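Side-chain contacts in putative mandelate racemase (Zymomonas mobilis, PDB 2OX4), which binds magnesium and probably acts as a lyase of the enolase superfamily, within the mandelate racemase-like group: residues C[38-43]-C[49-54]; C[68-73]-C[296-301]; C[346-351]-C[359-364]. All coordinates share one frame; numbering follows the deposited sequence.

Contact 1: C[38-43]-C[49-54]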
loop_
_atom_site.group_PDB
_atom_site.type_symbol
_atom_site.label_atom_id
_atom_site.label_comp_id
_atom_site.label_asym_id
_atom_site.label_seq_id
_atom_site.Cartn_x
_atom_site.Cartn_y
_atom_site.Cartn_z
ATOM N N GLY C 38 24.603 -27.813 24.698
ATOM C CA GLY C 38 24.004 -26.616 24.120
ATOM C C GLY C 38 24.116 -25.451 25.081
ATOM O O GLY C 38 24.536 -25.604 26.234
ATOM N N GLU C 39 23.746 -24.273 24.596
ATOM C CA GLU C 39 23.915 -23.045 25.355
ATOM C C GLU C 39 22.738 -22.123 25.050
ATOM O O GLU C 39 22.354 -21.975 23.888
ATOM C CB GLU C 39 25.251 -22.367 24.982
ATOM C CG GLU C 39 25.465 -21.046 25.709
ATOM C CD GLU C 39 26.918 -20.582 25.789
ATOM O OE1 GLU C 39 27.841 -21.330 25.392
ATOM O OE2 GLU C 39 27.127 -19.437 26.240
ATOM N N ALA C 40 22.160 -21.529 26.093
ATOM C CA ALA C 40 21.106 -20.513 25.935
ATOM C C ALA C 40 21.753 -19.129 25.893
ATOM O O ALA C 40 22.596 -18.792 26.745
ATOM C CB ALA C 40 20.097 -20.602 27.093
ATOM N N GLY C 41 21.366 -18.316 24.916
ATOM C CA GLY C 41 22.090 -17.059 24.666
ATOM C C GLY C 41 21.725 -15.870 25.543
ATOM O O GLY C 41 21.621 -14.746 25.036
ATOM N N ILE C 42 21.516 -16.108 26.840
ATOM C CA ILE C 42 21.164 -15.043 27.787
ATOM C C ILE C 42 22.253 -14.940 28.871
ATOM O O ILE C 42 21.958 -14.778 30.062
ATOM C CB ILE C 42 19.754 -15.288 28.443
ATOM C CG1 ILE C 42 18.734 -15.763 27.404
ATOM C CG2 ILE C 42 19.225 -14.022 29.122
ATOM C CD1 ILE C 42 17.298 -15.811 27.910
ATOM N N ALA C 43 23.517 -15.040 28.456
ATOM C CA ALA C 43 24.650 -15.030 29.422
ATOM C C ALA C 43 24.913 -13.664 30.061
ATOM O O ALA C 43 25.564 -13.569 31.110
ATOM C CB ALA C 43 25.923 -15.536 28.769
ATOM N N SER C 49 18.397 -16.468 34.927
ATOM C CA SER C 49 17.679 -17.434 35.759
ATOM C C SER C 49 16.405 -17.900 35.063
ATOM O O SER C 49 15.971 -19.017 35.262
ATOM C CB SER C 49 17.356 -16.879 37.160
ATOM O OG SER C 49 18.533 -16.422 37.827
ATOM N N ALA C 50 15.838 -17.032 34.225
ATOM C CA ALA C 50 14.661 -17.387 33.433
ATOM C C ALA C 50 15.048 -18.419 32.364
ATOM O O ALA C 50 14.294 -19.345 32.097
ATOM C CB ALA C 50 14.051 -16.141 32.800
ATOM N N ALA C 51 16.230 -18.251 31.769
ATOM C CA ALA C 51 16.782 -19.248 30.853
ATOM C C ALA C 51 17.000 -20.607 31.545
ATOM O O ALA C 51 16.627 -21.650 31.007
ATOM C CB ALA C 51 18.090 -18.732 30.212
ATOM N N ALA C 52 17.567 -20.599 32.754
ATOM C CA ALA C 52 17.744 -21.852 33.486
ATOM C C ALA C 52 16.389 -22.510 33.768
ATOM O O ALA C 52 16.250 -23.732 33.658
ATOM C CB ALA C 52 18.533 -21.617 34.781
ATOM N N GLY C 53 15.390 -21.688 34.103
ATOM C CA GLY C 53 14.050 -22.173 34.412
ATOM C C GLY C 53 13.311 -22.719 33.200
ATOM O O GLY C 53 12.643 -23.751 33.294
ATOM N N ILE C 54 13.432 -22.045 32.055
ATOM C CA ILE C 54 12.802 -22.568 30.832
ATOM C C ILE C 54 13.378 -23.926 30.421
ATOM O O ILE C 54 12.638 -24.813 29.960
ATOM C CB ILE C 54 12.762 -21.554 29.638
ATOM C CG1 ILE C 54 11.655 -21.932 28.638
ATOM C CG2 ILE C 54 14.100 -21.500 28.884
ATOM C CD1 ILE C 54 10.251 -21.701 29.119
#
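Ala40 and Ile42 meet Ala51 without any flat group: no ring, amide or carboxylate takes part, so there is no face or edge to assign. Aliphatic carbons make the whole contact. The methyl of Ala51 points from helix 48-62 toward segment 38-43 and settles between its two partners. Ala51 CB lies 4.2 Å from Ala40 CB. The angle at Ala51 CB between Ala40 CB and Ile42 CD1 is close to 90°, so they touch different sides of the methyl. The same CB is 3.8 Å from Ile42 CD1 and 4.1 Å from Ile42 CG1. Ile42 CG1 is anti to its carbonyl carbon (chi1 -43°), which turns the longer branch toward the helix. Ile42 was modelled in two conformers, so its share of the contact is less certain. The small alanines let the helix come near, with Ala40 CA and Ala51 CA 6.7 Å apart. This is apolar packing of helix on sheet in the N-terminal domain. Ile24 of the adjacent strand 24-30 touches both Ile42 and Ala51. Helix 89-110 meets Ile42 through Thr89 and Ser93, and Trp83 of the second subunit packs on Ile42. Strand 35-40 brings Ala40, and the loop after it Ile42, against helix 48-62.

Contact 2: C[68-73]-C[296-301]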
loop_
_atom_site.group_PDB
_atom_site.type_symbol
_atom_site.label_atom_id
_atom_site.label_comp_id
_atom_site.label_asym_id
_atom_site.label_seq_id
_atom_site.Cartn_x
_atom_site.Cartn_y
_atom_site.Cartn_z
ATOM N N PHE C 68 17.473 -37.337 17.140
ATOM C CA PHE C 68 17.461 -37.203 15.678
ATOM C C PHE C 68 16.213 -36.511 15.131
ATOM O O PHE C 68 16.233 -35.993 14.013
ATOM C CB PHE C 68 17.669 -38.547 14.975
ATOM C CG PHE C 68 19.121 -38.871 14.755
ATOM C CD1 PHE C 68 19.930 -39.231 15.829
ATOM C CD2 PHE C 68 19.689 -38.753 13.491
ATOM C CE1 PHE C 68 21.285 -39.501 15.641
ATOM C CE2 PHE C 68 21.044 -39.026 13.293
ATOM C CZ PHE C 68 21.837 -39.399 14.376
ATOM N N ASN C 69 15.140 -36.498 15.922
ATOM C CA ASN C 69 13.870 -35.890 15.485
ATOM C C ASN C 69 13.832 -34.401 15.790
ATOM O O ASN C 69 12.937 -33.918 16.476
ATOM C CB ASN C 69 12.680 -36.615 16.123
ATOM C CG ASN C 69 12.478 -37.999 15.540
ATOM O OD1 ASN C 69 12.876 -38.261 14.404
ATOM N ND2 ASN C 69 11.873 -38.895 16.313
ATOM N N THR C 70 14.826 -33.671 15.292
ATOM C CA THR C 70 14.944 -32.255 15.623
ATOM C C THR C 70 13.762 -31.429 15.104
ATOM O O THR C 70 13.324 -30.527 15.791
ATOM C CB THR C 70 16.250 -31.632 15.132
ATOM O OG1 THR C 70 16.560 -32.131 13.824
ATOM C CG2 THR C 70 17.396 -31.919 16.108
ATOM N N GLU C 71 13.235 -31.756 13.927
ATOM C CA GLU C 71 12.082 -31.008 13.386
ATOM C C GLU C 71 10.833 -31.174 14.250
ATOM O O GLU C 71 10.179 -30.185 14.624
ATOM C CB GLU C 71 11.790 -31.399 11.925
ATOM C CG GLU C 71 12.821 -30.898 10.917
ATOM C CD GLU C 71 12.820 -29.367 10.729
ATOM O OE1 GLU C 71 11.772 -28.712 10.933
ATOM O OE2 GLU C 71 13.872 -28.828 10.354
ATOM N N ALA C 72 10.528 -32.420 14.601
ATOM C CA ALA C 72 9.344 -32.724 15.410
ATOM C C ALA C 72 9.470 -32.148 16.813
ATOM O O ALA C 72 8.494 -31.653 17.375
ATOM C CB ALA C 72 9.106 -34.237 15.486
ATOM N N ILE C 73 10.664 -32.234 17.393
ATOM C CA ILE C 73 10.843 -31.711 18.737
ATOM C C ILE C 73 10.712 -30.173 18.732
ATOM O O ILE C 73 10.073 -29.613 19.615
ATOM C CB ILE C 73 12.181 -32.158 19.375
ATOM C CG1 ILE C 73 12.188 -33.686 19.613
ATOM C CG2 ILE C 73 12.409 -31.406 20.700
ATOM C CD1 ILE C 73 13.599 -34.262 19.844
ATOM N N GLY C 296 18.223 -22.244 17.643
ATOM C CA GLY C 296 19.183 -23.346 17.459
ATOM C C GLY C 296 19.656 -23.452 16.023
ATOM O O GLY C 296 19.306 -22.608 15.180
ATOM N N PHE C 297 20.450 -24.484 15.729
ATOM C CA PHE C 297 20.867 -24.768 14.340
ATOM C C PHE C 297 19.675 -24.859 13.377
ATOM O O PHE C 297 19.737 -24.366 12.255
ATOM C CB PHE C 297 21.611 -26.100 14.255
ATOM C CG PHE C 297 23.007 -26.073 14.827
ATOM C CD1 PHE C 297 23.326 -26.862 15.931
ATOM C CD2 PHE C 297 24.006 -25.317 14.227
ATOM C CE1 PHE C 297 24.614 -26.882 16.449
ATOM C CE2 PHE C 297 25.304 -25.322 14.748
ATOM C CZ PHE C 297 25.600 -26.106 15.856
ATOM N N THR C 298 18.613 -25.517 13.831
ATOM C CA THR C 298 17.440 -25.796 12.989
ATOM C C THR C 298 16.840 -24.487 12.470
ATOM O O THR C 298 16.585 -24.320 11.261
ATOM C CB THR C 298 16.402 -26.621 13.783
ATOM O OG1 THR C 298 16.970 -27.895 14.105
ATOM C CG2 THR C 298 15.114 -26.842 12.969
ATOM N N GLU C 299 16.657 -23.542 13.381
ATOM C CA GLU C 299 16.004 -22.281 13.030
ATOM C C GLU C 299 16.970 -21.274 12.418
ATOM O O GLU C 299 16.593 -20.526 11.516
ATOM C CB GLU C 299 15.286 -21.689 14.247
ATOM C CG GLU C 299 14.286 -20.572 13.903
ATOM C CD GLU C 299 12.974 -21.079 13.332
ATOM O OE1 GLU C 299 12.827 -22.293 13.085
ATOM O OE2 GLU C 299 12.060 -20.245 13.138
ATOM N N PHE C 300 18.210 -21.239 12.904
ATOM C CA PHE C 300 19.254 -20.391 12.292
ATOM C C PHE C 300 19.305 -20.630 10.786
ATOM O O PHE C 300 19.337 -19.684 9.998
ATOM C CB PHE C 300 20.624 -20.725 12.873
ATOM C CG PHE C 300 21.750 -19.865 12.349
ATOM C CD1 PHE C 300 22.200 -18.770 13.092
ATOM C CD2 PHE C 300 22.405 -20.177 11.152
ATOM C CE1 PHE C 300 23.267 -17.990 12.644
ATOM C CE2 PHE C 300 23.459 -19.373 10.681
ATOM C CZ PHE C 300 23.889 -18.290 11.431
ATOM N N LYS C 301 19.313 -21.899 10.394
ATOM C CA LYS C 301 19.366 -22.268 8.985
ATOM C C LYS C 301 18.165 -21.718 8.225
ATOM O O LYS C 301 18.310 -21.139 7.148
ATOM C CB LYS C 301 19.436 -23.788 8.830
ATOM C CG LYS C 301 19.990 -24.252 7.493
ATOM C CD LYS C 301 20.589 -25.645 7.596
ATOM C CE LYS C 301 20.241 -26.488 6.380
ATOM N NZ LYS C 301 20.736 -25.873 5.118
HETATM O O HOH W 1 16.100 -29.916 12.392
#
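Thr70, Glu71 and Thr298 gather round a water in a buried polar cluster, where the N-terminal domain meets the barrel domain. The two threonine hydroxyls face each other but do not bond: Thr70 OG1 and Thr298 OG1 are 4.3 Å apart. Water 1 fills the role of bridge. It lies 2.7 Å from Thr70 OG1. It donates to Thr298 OG1 at 2.8 Å and to Glu71 OE2 at 3.2 Å. The angle at the water between the two hydroxyls is about 103°.

Direct contact is by van der Waals touch. Thr70 CB comes to 3.9 Å from Thr298 OG1. On the other branch, Thr298 CG2 lies 3.5 Å from Glu71 OE2, with the two side chains crossing at a slant. OG1 is anti to the carbonyl carbon of Thr298 (chi1 -64°), which places the methyl anti to the backbone N and sends it to the carboxylate while the hydroxyl turns to the water. Glu71 starts out beside helix 296-309 rather than straight at it. A bend at chi2 (-68°) brings its carboxylate across.

Thr298 OG1 also bonds Asp99 and Trp103 of helix 89-110, and Thr70 OG1 bonds Lys106 of that helix. Glu71 OE1 forms a salt bridge with Lys302, and OE2 forms one with Lys301 of the third subunit; these two lysines would probably favour the charged form of Glu71. The link between subunits is reciprocal, since Lys301 here pairs with Glu71 of the third subunit. The cluster joins the start of helix 70-79 to the first turns of helix 296-309, which leads to barrel strand 313-314. This packing of an N-terminal alpha+beta domain against a modified TIM barrel is typical of the enolase superfamily.

Contact 3: C[346-351]-C[359-364]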
loop_
_atom_site.group_PDB
_atom_site.type_symbol
_atom_site.label_atom_id
_atom_site.label_comp_id
_atom_site.label_asym_id
_atom_site.label_seq_id
_atom_site.Cartn_x
_atom_site.Cartn_y
_atom_site.Cartn_z
ATOM N N LYS C 346 35.157 -11.035 25.493
ATOM C CA LYS C 346 34.944 -11.837 26.702
ATOM C C LYS C 346 35.643 -13.207 26.641
ATOM O O LYS C 346 36.071 -13.727 27.664
ATOM C CB LYS C 346 33.447 -11.977 27.019
ATOM C CG LYS C 346 32.748 -13.118 26.284
ATOM C CD LYS C 346 31.440 -12.688 25.684
ATOM C CE LYS C 346 30.325 -12.852 26.659
ATOM N NZ LYS C 346 29.275 -11.803 26.471
ATOM N N THR C 347 35.798 -13.758 25.436
ATOM C CA THR C 347 36.411 -15.084 25.255
ATOM C C THR C 347 37.902 -15.061 25.579
ATOM O O THR C 347 38.532 -16.113 25.733
ATOM C CB THR C 347 36.231 -15.625 23.809
ATOM O OG1 THR C 347 37.077 -14.897 22.913
ATOM C CG2 THR C 347 34.783 -15.495 23.351
ATOM N N LEU C 348 38.451 -13.854 25.675
ATOM C CA LEU C 348 39.849 -13.649 26.047
ATOM C C LEU C 348 40.104 -13.660 27.565
ATOM O O LEU C 348 41.257 -13.671 28.005
ATOM C CB LEU C 348 40.393 -12.367 25.396
ATOM C CG LEU C 348 40.064 -12.179 23.902
ATOM C CD1 LEU C 348 40.225 -10.737 23.452
ATOM C CD2 LEU C 348 40.852 -13.127 22.997
ATOM N N LEU C 349 39.036 -13.674 28.359
ATOM C CA LEU C 349 39.158 -13.643 29.819
ATOM C C LEU C 349 39.231 -15.068 30.379
ATOM O O LEU C 349 38.566 -15.968 29.859
ATOM C CB LEU C 349 37.987 -12.875 30.445
ATOM C CG LEU C 349 37.463 -11.604 29.759
ATOM C CD1 LEU C 349 36.131 -11.191 30.361
ATOM C CD2 LEU C 349 38.467 -10.451 29.841
ATOM N N PRO C 350 40.048 -15.285 31.434
ATOM C CA PRO C 350 40.165 -16.597 32.110
ATOM C C PRO C 350 38.857 -17.175 32.696
ATOM O O PRO C 350 38.722 -18.397 32.807
ATOM C CB PRO C 350 41.163 -16.319 33.238
ATOM C CG PRO C 350 41.950 -15.128 32.768
ATOM C CD PRO C 350 40.953 -14.282 32.033
ATOM N N GLU C 351 37.913 -16.312 33.078
ATOM C CA GLU C 351 36.612 -16.777 33.595
ATOM C C GLU C 351 35.793 -17.507 32.523
ATOM O O GLU C 351 34.947 -18.353 32.836
ATOM C CB GLU C 351 35.796 -15.611 34.142
ATOM C CG GLU C 351 35.519 -14.478 33.139
ATOM C CD GLU C 351 35.270 -13.172 33.842
ATOM O OE1 GLU C 351 34.349 -12.431 33.435
ATOM O OE2 GLU C 351 35.989 -12.899 34.825
ATOM N N ASN C 359 39.748 -24.284 23.502
ATOM C CA ASN C 359 39.670 -22.839 23.368
ATOM C C ASN C 359 39.943 -22.435 21.920
ATOM O O ASN C 359 41.084 -22.150 21.550
ATOM C CB ASN C 359 40.664 -22.170 24.325
ATOM C CG ASN C 359 40.538 -20.652 24.350
ATOM O OD1 ASN C 359 39.530 -20.077 23.919
ATOM N ND2 ASN C 359 41.566 -19.995 24.869
ATOM N N TYR C 360 38.890 -22.416 21.104
ATOM C CA TYR C 360 39.031 -22.091 19.684
ATOM C C TYR C 360 39.233 -20.598 19.532
ATOM O O TYR C 360 38.410 -19.804 20.003
ATOM C CB TYR C 360 37.796 -22.534 18.886
ATOM C CG TYR C 360 37.632 -24.026 18.812
ATOM C CD1 TYR C 360 38.442 -24.799 17.974
ATOM C CD2 TYR C 360 36.677 -24.674 19.585
ATOM C CE1 TYR C 360 38.300 -26.183 17.911
ATOM C CE2 TYR C 360 36.526 -26.049 19.526
ATOM C CZ TYR C 360 37.337 -26.802 18.695
ATOM O OH TYR C 360 37.187 -28.171 18.641
ATOM N N GLN C 361 40.342 -20.221 18.897
ATOM C CA GLN C 361 40.681 -18.810 18.681
ATOM C C GLN C 361 41.066 -18.593 17.226
ATOM O O GLN C 361 41.565 -19.510 16.572
ATOM C CB GLN C 361 41.839 -18.375 19.595
ATOM C CG GLN C 361 41.503 -18.322 21.086
ATOM C CD GLN C 361 40.541 -17.203 21.436
ATOM O OE1 GLN C 361 40.599 -16.109 20.863
ATOM N NE2 GLN C 361 39.654 -17.467 22.388
ATOM N N PRO C 362 40.825 -17.377 16.695
ATOM C CA PRO C 362 41.233 -17.106 15.328
ATOM C C PRO C 362 42.754 -17.154 15.188
ATOM O O PRO C 362 43.471 -16.949 16.172
ATOM C CB PRO C 362 40.734 -15.681 15.090
ATOM C CG PRO C 362 39.645 -15.501 16.080
ATOM C CD PRO C 362 40.156 -16.209 17.290
ATOM N N VAL C 363 43.216 -17.458 13.985
ATOM C CA VAL C 363 44.629 -17.324 13.614
ATOM C C VAL C 363 44.758 -16.305 12.485
ATOM O O VAL C 363 44.184 -16.484 11.400
ATOM C CB VAL C 363 45.204 -18.685 13.145
ATOM C CG1 VAL C 363 46.685 -18.568 12.763
ATOM C CG2 VAL C 363 44.987 -19.762 14.210
ATOM N N LYS C 364 45.511 -15.234 12.742
ATOM C CA LYS C 364 45.653 -14.122 11.788
ATOM C C LYS C 364 44.293 -13.627 11.262
ATOM O O LYS C 364 44.110 -13.427 10.062
ATOM C CB LYS C 364 46.597 -14.495 10.632
ATOM C CG LYS C 364 48.077 -14.588 11.020
ATOM C CD LYS C 364 48.720 -13.204 11.161
ATOM C CE LYS C 364 49.259 -12.974 12.575
ATOM N NZ LYS C 364 49.596 -11.543 12.845
HETATM O O HOH W 2 41.079 -16.970 25.327
HETATM O O HOH W 3 37.521 -18.642 25.942
#
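Thr347, Leu348 and Gln361 join the short 3-10 turn after barrel strand 341-344 to the loop leading into strand 366-367. Both ends of the Gln361 amide take part, NE2 against Thr347 and OE1 against Leu348. NE2 lies 3.7 Å from Thr347 OG1, too long for a bond, and the two side chains lie antiparallel, each passing the other. OE1 lies 3.7 Å from CD2 of Leu348, whose side chain lies at a slant to that of Gln361. Two bonds fix the amide's rotation. NE2 donates to Asn359 OD1 at 3.0 Å, nearly straight at 173° and only 2° out of the Gln361 amide plane. OE1 is bonded by His343 NE2. Thr347 OG1 has its own partner in His344 O. Water 2 bridges the loops: it donates to Thr347 O at 2.7 Å and accepts from Asn359 ND2 at 3.1 Å. An alanine in place of Gln361 removes the amide, so Asn359 OD1 and His343 NE2 would probably be left without that partner and the Asn359 side chain less firmly held. The contact is at the surface, within one subunit. Strand 341-344 pairs parallel with strand 126-131, and strand 366-367 pairs antiparallel with the same strand.

The three contacts follow one another along the chain; none nests in or crosses another. Contact 1 closes first, over a short loop from strand 35-40 to helix 48-62, within the N-terminal domain. Contact 2 opens at the next helix, 70-79, and closes more than 220 residues later at helix 296-309. It is the long-range tie, binding the N-terminal domain to the barrel. Contact 3 then closes a short loop round helix 350-353 near the end of the barrel. Contacts 1 and 3 come within about 6 Å at their nearest atoms without touching. Contacts 2 and 3 have centres about 28 Å apart.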